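Local coordinates for protein RNA 2',3'-cyclic phosphodiesterase (Deinococcus radiodurans, PDB 5H7E) that belongs to the LigT-like phosphoesterases of the 2H clan, bilobal proteins built of antiparallel beta-sheet flanked by helices, at residues A[8-13]-A[60-65]; A[75-80]-A[126-131]; A[90-95]-A[141-146]. All coordinates share one frame; numbering follows the deposited sequence.

Interaction 1 (A[8-13]-A[60-65]). With SO4 (sulfate ion), chain E; SO4 (sulfate ion), chain F.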
# COMPACT_ATOMS: atom_id res chain seq x y z
N LEU A 8 -1.59 11.34 -3.68
CA LEU A 8 -2.53 10.25 -3.87
C LEU A 8 -1.75 8.95 -3.89
O LEU A 8 -0.55 8.92 -4.15
CB LEU A 8 -3.31 10.34 -5.18
CG LEU A 8 -4.09 11.65 -5.34
CD1 LEU A 8 -4.79 11.63 -6.72
CD2 LEU A 8 -5.14 11.84 -4.25
N PHE A 9 -2.45 7.84 -3.60
CA PHE A 9 -1.81 6.56 -3.82
C PHE A 9 -2.87 5.51 -4.05
O PHE A 9 -4.00 5.65 -3.60
CB PHE A 9 -0.85 6.14 -2.67
CG PHE A 9 -1.51 6.05 -1.31
CD1 PHE A 9 -1.69 7.19 -0.53
CD2 PHE A 9 -1.86 4.79 -0.81
CE1 PHE A 9 -2.26 7.10 0.74
CE2 PHE A 9 -2.43 4.69 0.46
CZ PHE A 9 -2.63 5.82 1.24
N TYR A 10 -2.53 4.50 -4.86
CA TYR A 10 -3.40 3.35 -5.08
C TYR A 10 -2.95 2.25 -4.14
O TYR A 10 -1.75 2.02 -4.01
CB TYR A 10 -3.26 2.84 -6.48
CG TYR A 10 -3.87 3.68 -7.61
CD1 TYR A 10 -5.18 3.50 -8.00
CD2 TYR A 10 -3.08 4.58 -8.29
CE1 TYR A 10 -5.72 4.23 -9.13
CE2 TYR A 10 -3.58 5.30 -9.36
CZ TYR A 10 -4.87 5.08 -9.78
OH TYR A 10 -5.28 5.82 -10.89
N ALA A 11 -3.91 1.65 -3.44
CA ALA A 11 -3.49 0.60 -2.49
C ALA A 11 -4.63 -0.38 -2.34
O ALA A 11 -5.80 -0.08 -2.61
CB ALA A 11 -3.15 1.22 -1.13
N LEU A 12 -4.31 -1.55 -1.78
CA LEU A 12 -5.33 -2.45 -1.23
C LEU A 12 -5.50 -2.18 0.26
O LEU A 12 -4.52 -2.09 1.02
CB LEU A 12 -4.92 -3.93 -1.40
CG LEU A 12 -4.48 -4.33 -2.81
CD1 LEU A 12 -4.14 -5.87 -2.78
CD2 LEU A 12 -5.64 -4.12 -3.77
N ARG A 13 -6.76 -2.02 0.68
CA ARG A 13 -7.11 -1.96 2.08
C ARG A 13 -6.83 -3.31 2.73
O ARG A 13 -6.82 -4.34 2.06
CB ARG A 13 -8.60 -1.63 2.17
CG ARG A 13 -9.14 -1.66 3.48
CD ARG A 13 -10.69 -1.61 3.42
NE ARG A 13 -11.11 -1.73 4.79
CZ ARG A 13 -11.54 -2.85 5.36
NH1 ARG A 13 -11.71 -3.96 4.65
NH2 ARG A 13 -11.85 -2.82 6.64
N LYS A 60 -9.19 7.89 -11.90
CA LYS A 60 -10.33 7.05 -11.57
C LYS A 60 -10.70 6.16 -12.74
O LYS A 60 -11.03 4.99 -12.56
CB LYS A 60 -11.53 7.92 -11.15
CG LYS A 60 -11.38 8.45 -9.73
CD LYS A 60 -12.40 9.53 -9.37
CE LYS A 60 -13.82 9.00 -9.37
NZ LYS A 60 -14.80 10.06 -8.92
N ARG A 61 -10.68 6.71 -13.95
CA ARG A 61 -10.94 5.90 -15.13
C ARG A 61 -9.90 4.79 -15.27
O ARG A 61 -10.22 3.68 -15.70
CB ARG A 61 -10.94 6.79 -16.37
CG ARG A 61 -12.12 7.69 -16.45
CD ARG A 61 -12.12 8.42 -17.83
NE ARG A 61 -12.98 9.61 -17.83
CZ ARG A 61 -12.55 10.87 -17.79
NH1 ARG A 61 -11.25 11.16 -17.75
NH2 ARG A 61 -13.43 11.86 -17.79
N LEU A 62 -8.63 5.12 -15.00
CA LEU A 62 -7.57 4.10 -15.06
C LEU A 62 -7.81 2.99 -14.04
O LEU A 62 -7.71 1.80 -14.37
CB LEU A 62 -6.21 4.76 -14.85
CG LEU A 62 -5.02 3.79 -14.80
CD1 LEU A 62 -4.82 3.09 -16.18
CD2 LEU A 62 -3.84 4.66 -14.43
N GLY A 63 -8.19 3.36 -12.82
CA GLY A 63 -8.46 2.34 -11.81
C GLY A 63 -9.61 1.43 -12.21
O GLY A 63 -9.51 0.21 -12.10
N THR A 64 -10.67 2.00 -12.80
CA THR A 64 -11.78 1.18 -13.23
C THR A 64 -11.37 0.24 -14.36
O THR A 64 -11.72 -0.95 -14.34
CB THR A 64 -12.93 2.10 -13.67
OG1 THR A 64 -13.40 2.82 -12.53
CG2 THR A 64 -14.07 1.31 -14.26
N ARG A 65 -10.62 0.73 -15.33
CA ARG A 65 -10.28 -0.10 -16.49
C ARG A 65 -9.38 -1.25 -16.08
O ARG A 65 -9.53 -2.37 -16.59
CB ARG A 65 -9.60 0.76 -17.56
CG ARG A 65 -9.30 0.05 -18.85
CD ARG A 65 -8.44 0.94 -19.76
NE ARG A 65 -7.04 0.49 -19.73
CZ ARG A 65 -5.99 1.27 -19.51
NH1 ARG A 65 -6.16 2.57 -19.31
NH2 ARG A 65 -4.77 0.75 -19.50
S SO4 E . -13.40 -5.48 7.43
O1 SO4 E . -13.39 -5.61 5.96
O2 SO4 E . -12.19 -4.87 7.94
O3 SO4 E . -14.49 -4.58 7.79
O4 SO4 E . -13.64 -6.78 8.06
S SO4 F . -15.76 0.45 -10.53
O1 SO4 F . -16.25 1.84 -10.58
O2 SO4 F . -14.35 0.56 -10.88
O3 SO4 F . -16.43 -0.39 -11.53
O4 SO4 F . -16.03 -0.13 -9.20

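Interaction 2 (A[75-80]-A[126-131]). With SO4 (sulfate ion), chain D.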
# COMPACT_ATOMS: atom_id res chain seq x y z
N VAL A 75 -4.90 -12.46 -1.21
CA VAL A 75 -3.63 -11.93 -0.76
C VAL A 75 -3.17 -12.71 0.45
O VAL A 75 -3.95 -12.91 1.39
CB VAL A 75 -3.77 -10.45 -0.39
CG1 VAL A 75 -2.35 -9.84 -0.09
CG2 VAL A 75 -4.44 -9.65 -1.56
N ASN A 76 -1.93 -13.21 0.40
CA ASN A 76 -1.36 -14.02 1.47
C ASN A 76 -0.29 -13.22 2.19
O ASN A 76 0.59 -12.66 1.55
CB ASN A 76 -0.74 -15.25 0.86
CG ASN A 76 -1.76 -16.05 0.10
OD1 ASN A 76 -2.59 -16.70 0.71
ND2 ASN A 76 -1.68 -16.03 -1.23
N LEU A 77 -0.37 -13.19 3.53
CA LEU A 77 0.76 -12.72 4.32
C LEU A 77 1.88 -13.74 4.27
O LEU A 77 1.63 -14.96 4.23
CB LEU A 77 0.37 -12.54 5.79
CG LEU A 77 -0.71 -11.52 6.15
CD1 LEU A 77 -0.86 -11.47 7.66
CD2 LEU A 77 -0.37 -10.15 5.57
N ARG A 78 3.13 -13.23 4.24
CA ARG A 78 4.28 -14.11 4.24
C ARG A 78 5.15 -13.74 5.45
O ARG A 78 4.65 -13.76 6.56
CB ARG A 78 5.02 -14.07 2.88
CG ARG A 78 4.07 -14.45 1.69
CD ARG A 78 3.70 -15.96 1.79
NE ARG A 78 4.85 -16.83 1.57
CZ ARG A 78 4.80 -18.16 1.63
NH1 ARG A 78 3.69 -18.74 2.02
NH2 ARG A 78 5.89 -18.91 1.38
N GLY A 79 6.43 -13.45 5.24
CA GLY A 79 7.36 -13.22 6.35
C GLY A 79 7.64 -11.73 6.50
O GLY A 79 7.21 -10.93 5.70
N THR A 80 8.31 -11.37 7.60
CA THR A 80 8.69 -9.98 7.79
C THR A 80 10.03 -9.68 7.13
O THR A 80 10.83 -10.57 6.80
CB THR A 80 8.72 -9.64 9.27
OG1 THR A 80 9.57 -10.62 9.96
CG2 THR A 80 7.30 -9.63 9.86
N ALA A 126 5.50 -6.07 -2.92
CA ALA A 126 4.26 -5.89 -2.19
C ALA A 126 4.46 -6.16 -0.70
O ALA A 126 5.02 -7.19 -0.31
CB ALA A 126 3.20 -6.85 -2.72
N HIS A 127 3.98 -5.23 0.13
CA HIS A 127 4.17 -5.39 1.57
C HIS A 127 3.15 -4.52 2.28
O HIS A 127 2.54 -3.60 1.69
CB HIS A 127 5.57 -4.94 2.02
CG HIS A 127 5.82 -3.47 1.77
ND1 HIS A 127 6.15 -2.99 0.51
CD2 HIS A 127 5.80 -2.40 2.60
CE1 HIS A 127 6.33 -1.67 0.60
NE2 HIS A 127 6.13 -1.29 1.85
N ILE A 128 2.99 -4.81 3.58
CA ILE A 128 2.30 -3.90 4.52
C ILE A 128 3.37 -3.42 5.48
O ILE A 128 3.96 -4.22 6.23
CB ILE A 128 1.18 -4.62 5.28
CG1 ILE A 128 0.16 -5.17 4.29
CG2 ILE A 128 0.56 -3.68 6.32
CD1 ILE A 128 -0.80 -6.22 4.99
N THR A 129 3.58 -2.10 5.53
CA THR A 129 4.51 -1.54 6.52
C THR A 129 3.92 -1.61 7.92
O THR A 129 2.75 -1.25 8.16
CB THR A 129 4.83 -0.10 6.14
OG1 THR A 129 5.50 -0.15 4.87
CG2 THR A 129 5.68 0.62 7.20
N LEU A 130 4.74 -2.07 8.85
CA LEU A 130 4.32 -2.24 10.23
C LEU A 130 4.92 -1.19 11.16
O LEU A 130 4.34 -0.87 12.22
CB LEU A 130 4.77 -3.62 10.72
CG LEU A 130 4.18 -4.76 9.87
CD1 LEU A 130 4.78 -6.05 10.39
CD2 LEU A 130 2.59 -4.75 9.98
N ALA A 131 6.11 -0.68 10.83
CA ALA A 131 6.76 0.25 11.75
C ALA A 131 7.80 1.01 10.97
O ALA A 131 8.28 0.54 9.94
CB ALA A 131 7.41 -0.48 12.93
S SO4 D . 4.49 2.16 2.21
O1 SO4 D . 4.64 3.59 2.14
O2 SO4 D . 5.81 1.59 2.54
O3 SO4 D . 3.45 1.93 3.20
O4 SO4 D . 4.08 1.60 0.96

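Interaction 3 (A[90-95]-A[141-146])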
# COMPACT_ATOMS: atom_id res chain seq x y z
N ARG A 90 15.02 1.31 8.29
CA ARG A 90 14.13 2.43 8.53
C ARG A 90 12.66 1.97 8.56
O ARG A 90 11.81 2.64 9.09
CB ARG A 90 14.30 3.48 7.45
CG ARG A 90 15.69 4.09 7.39
CD ARG A 90 16.03 4.81 8.69
NE ARG A 90 15.12 5.93 8.91
CZ ARG A 90 15.21 7.09 8.28
NH1 ARG A 90 16.17 7.29 7.39
NH2 ARG A 90 14.35 8.05 8.54
N VAL A 91 12.39 0.82 7.93
CA VAL A 91 11.05 0.27 7.83
C VAL A 91 10.99 -1.23 8.15
O VAL A 91 11.84 -1.98 7.72
CB VAL A 91 10.52 0.41 6.39
CG1 VAL A 91 9.10 -0.10 6.27
CG2 VAL A 91 10.60 1.84 5.87
N TRP A 92 9.97 -1.65 8.91
CA TRP A 92 9.72 -3.05 9.19
C TRP A 92 8.40 -3.35 8.49
O TRP A 92 7.47 -2.59 8.63
CB TRP A 92 9.56 -3.25 10.68
CG TRP A 92 9.45 -4.68 11.12
CD1 TRP A 92 10.23 -5.71 10.72
CD2 TRP A 92 8.54 -5.21 12.08
NE1 TRP A 92 9.86 -6.86 11.36
CE2 TRP A 92 8.82 -6.58 12.21
CE3 TRP A 92 7.51 -4.67 12.85
CZ2 TRP A 92 8.11 -7.40 13.05
CZ3 TRP A 92 6.82 -5.49 13.69
CH2 TRP A 92 7.12 -6.84 13.79
N PHE A 93 8.34 -4.43 7.73
CA PHE A 93 7.12 -4.71 6.98
C PHE A 93 6.86 -6.21 6.95
O PHE A 93 7.72 -7.01 7.34
CB PHE A 93 7.25 -4.20 5.49
CG PHE A 93 8.38 -4.86 4.73
CD1 PHE A 93 8.21 -6.11 4.18
CD2 PHE A 93 9.58 -4.19 4.53
CE1 PHE A 93 9.24 -6.73 3.47
CE2 PHE A 93 10.63 -4.82 3.85
CZ PHE A 93 10.43 -6.08 3.33
N VAL A 94 5.64 -6.57 6.57
CA VAL A 94 5.31 -7.97 6.24
C VAL A 94 5.10 -8.07 4.74
O VAL A 94 4.42 -7.22 4.14
CB VAL A 94 4.08 -8.48 7.01
CG1 VAL A 94 2.81 -7.60 6.81
CG2 VAL A 94 3.77 -9.93 6.67
N LYS A 95 5.73 -9.08 4.12
CA LYS A 95 5.55 -9.30 2.69
C LYS A 95 4.15 -9.85 2.41
O LYS A 95 3.63 -10.65 3.18
CB LYS A 95 6.60 -10.29 2.22
CG LYS A 95 6.44 -10.70 0.75
CD LYS A 95 7.63 -11.66 0.41
CE LYS A 95 7.60 -12.12 -1.02
NZ LYS A 95 6.26 -12.63 -1.34
N PRO A 141 12.62 -10.05 16.01
CA PRO A 141 12.91 -11.39 15.54
C PRO A 141 12.16 -11.66 14.25
O PRO A 141 11.15 -11.01 13.98
CB PRO A 141 12.38 -12.27 16.68
CG PRO A 141 11.25 -11.50 17.19
CD PRO A 141 11.62 -10.05 17.08
N PRO A 142 12.66 -12.56 13.40
CA PRO A 142 11.89 -12.97 12.23
C PRO A 142 10.55 -13.56 12.62
O PRO A 142 10.44 -14.33 13.59
CB PRO A 142 12.80 -14.01 11.55
CG PRO A 142 13.80 -14.36 12.55
CD PRO A 142 13.94 -13.30 13.55
N LEU A 143 9.50 -13.14 11.87
CA LEU A 143 8.16 -13.65 12.03
C LEU A 143 7.62 -14.14 10.70
O LEU A 143 8.02 -13.63 9.65
CB LEU A 143 7.18 -12.53 12.55
CG LEU A 143 7.59 -11.88 13.85
CD1 LEU A 143 6.54 -10.75 14.15
CD2 LEU A 143 7.61 -12.83 15.01
N ILE A 144 6.73 -15.13 10.72
CA ILE A 144 5.98 -15.45 9.51
C ILE A 144 4.51 -15.56 9.86
O ILE A 144 4.13 -15.80 11.02
CB ILE A 144 6.50 -16.75 8.83
CG1 ILE A 144 6.32 -17.95 9.74
CG2 ILE A 144 7.95 -16.56 8.29
CD1 ILE A 144 6.77 -19.33 9.01
N PHE A 145 3.67 -15.36 8.84
CA PHE A 145 2.23 -15.36 9.01
C PHE A 145 1.59 -16.35 8.05
O PHE A 145 2.16 -16.69 7.00
CB PHE A 145 1.67 -13.93 8.77
CG PHE A 145 2.20 -12.91 9.71
CD1 PHE A 145 3.37 -12.24 9.45
CD2 PHE A 145 1.49 -12.61 10.86
CE1 PHE A 145 3.86 -11.31 10.35
CE2 PHE A 145 1.94 -11.68 11.74
CZ PHE A 145 3.14 -11.03 11.52
N ASP A 146 0.43 -16.87 8.43
CA ASP A 146 -0.27 -17.77 7.55
C ASP A 146 -1.64 -17.26 7.15
O ASP A 146 -2.38 -18.00 6.48
CB ASP A 146 -0.43 -19.17 8.18
CG ASP A 146 -1.24 -19.18 9.48
OD1 ASP A 146 -1.90 -18.20 9.86
OD2 ASP A 146 -1.25 -20.24 10.15
O HOH W 1 11.29 -9.38 11.57

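Interaction 1 (A[8-13]-A[60-65])
Helix-on-sheet packing of the kind that builds each lobe of the 2H phosphoesterase fold is illustrated by Tyr-10 of strand 6-13, which meets Leu-62 and Gly-63 of helix 56-67. The tyrosine leaves its strand toward the helix, its CG anti to the carbonyl carbon, and the phenol runs at about a right angle to the Leu-62 side chain. Contact with that leucine is made by the hydroxyl beyond the ring: Tyr-10 OH lies 4.0 Å from Leu-62 CD2. Gly-63 is met obliquely: Tyr-10 CE1 comes within 4.3 Å of Gly-63 CA, an approach to the helix backbone made possible by the missing side chain. The hydroxyl itself is hydrogen-bonded to the backbone oxygen of Leu-59, one turn before Gly-63. Leu-108 and Ile-112 of helix 101-114, together with Phe-174 of strand 167-175, also pack on the tyrosine.

Away from this core, each segment reaches a sulfate, probably taken up from the crystallisation liquor. The extended Arg-13 faces one ion with the sulfur in the guanidinium plane; Arg-13 NH1 reaches O1 at 2.7 Å, while NH2 points to O2 of the same ion at a distance too short to be trusted in detail. Thr-64 OG1 lies 3.0 Å from O2 of the other sulfate.

Van der Waals contact alone joins 8-13 to 60-65, and the buried phenol oxygen finds its polar partner, Leu-59 O, just before the second segment in the same helix. That bond ties the hydroxyl end of the side chain to the helix.

Interaction 2 (A[75-80]-A[126-131])
With CG anti to its carbonyl carbon (chi1 -62°), Leu-77 brings CD2 toward Ile-128, whose CG1 takes the equivalent position (chi1 -59°) and sends CD1 out to meet it. The setting is the antiparallel sheet of the 2H fold, where strands 73-83 and 127-132 lie on the two flanks of strand 91-97, so the side chains must reach across an intervening strand. Leu-77 CD2 and Ile-128 CD1 touch at 4.0 Å, methyl to methyl, the two chains crossing obliquely. A looser pair lies further on: Thr-80 CG2 is 4.4 Å from Leu-130 CD1. Leu-22 of helix 16-26 covers Leu-77, Ile-128 and Leu-130 together, which makes this the helix-facing side of the sheet. Leu-130 and Ala-131 form a classic beta bulge opposite Trp-92.

Alternation along the strand sends His-127 and Thr-129 to the other side. They belong to an H-x-T sequence, the signature that occurs twice in this clan, and both grip a sulfate, probably from the crystallisation liquor, that Thr-44 OG1 also binds. Lys-125 O takes the hydrogen bond from His-127 ND1 and so helps fix the imidazole's rotation. One sulfate oxygen, O2, accepts from both motif residues: it sits near the imidazole plane at the ring edge, 3.0 Å from His-127 NE2 with an N-H...O angle of 162°, and 2.9 Å from Thr-129 OG1.

Interaction 3 (A[90-95]-A[141-146])
Trp-92 and Val-94 of strand 91-97 are the residues that meet Leu-143 and Phe-145 in the loop leading to strand 148-160, and a walk along 90-95 shows how alternation selects them. The segment enters the strand through a classic beta bulge, Arg-90 and Val-91 both facing Phe-83; Arg-90 NE is bonded to Lys-133 O.

Trp-92 comes next and turns toward the loop. Its CG is anti to the backbone N (chi1 -173°), which carries the indole out from the strand until its six-membered ring reaches Leu-143. The leucine methyl arrives at the edge of the indole, near its plane, with Leu-143 CD1 3.9 Å from Trp-92 CZ2 and 4.0 Å from Trp-92 CH2. Further round the indole edge, past CE2, is NE1; a water lies in the plane of the ring there. This water accepts from Trp-92 NE1 at 2.9 Å and donates to Pro-141 O, also at 2.9 Å. Tyr-82 stacks on the indole.

Phe-93 belongs to the other side of the sheet, where its ring meets those of Phe-83 and His-127. Val-94 returns to the loop side. Its CG2, likewise anti to the backbone N, approaches the Phe-145 ring obliquely, 3.6 Å from Phe-145 CD1 and 3.9 Å from Phe-145 CE1.

Helix 16-26 closes over this layer: Leu-22 touches Val-94 and Phe-145, while Ala-25 touches Leu-143 and Phe-145. The loop is further held to strand 73-83 by a bond between Leu-143 N and Thr-80 OG1. Chemically, the contact divides in two: methyl-to-ring contacts supply the apolar part, and one water serves both polar groups, accepting from the indole N-H and donating to the Pro-141 carbonyl, and so bridges them.

All three contacts reach one antiparallel sheet; interactions 2 and 3 lie on one side of the chain's centre and interaction 1 on the opposite side. Interaction 1 is complete before interaction 2 begins; interactions 2 and 3 instead alternate along the chain, in the order 75-80, 90-95, 126-131, 141-146. Their centres are about 6 Å apart, and strand 91-97 pairs with both strands of interaction 2, as in a probable hydrogen bond from Leu-130 N to Trp-92 O, 2.8 Å. Interaction 1 lies about 20 Å from interaction 2 and 26 Å from interaction 3, between centres. Leu-12 CD1 nevertheless touches Val-75 CG2 (4.0 Å), joining interactions 1 and 2 directly, probably where the two lobes meet.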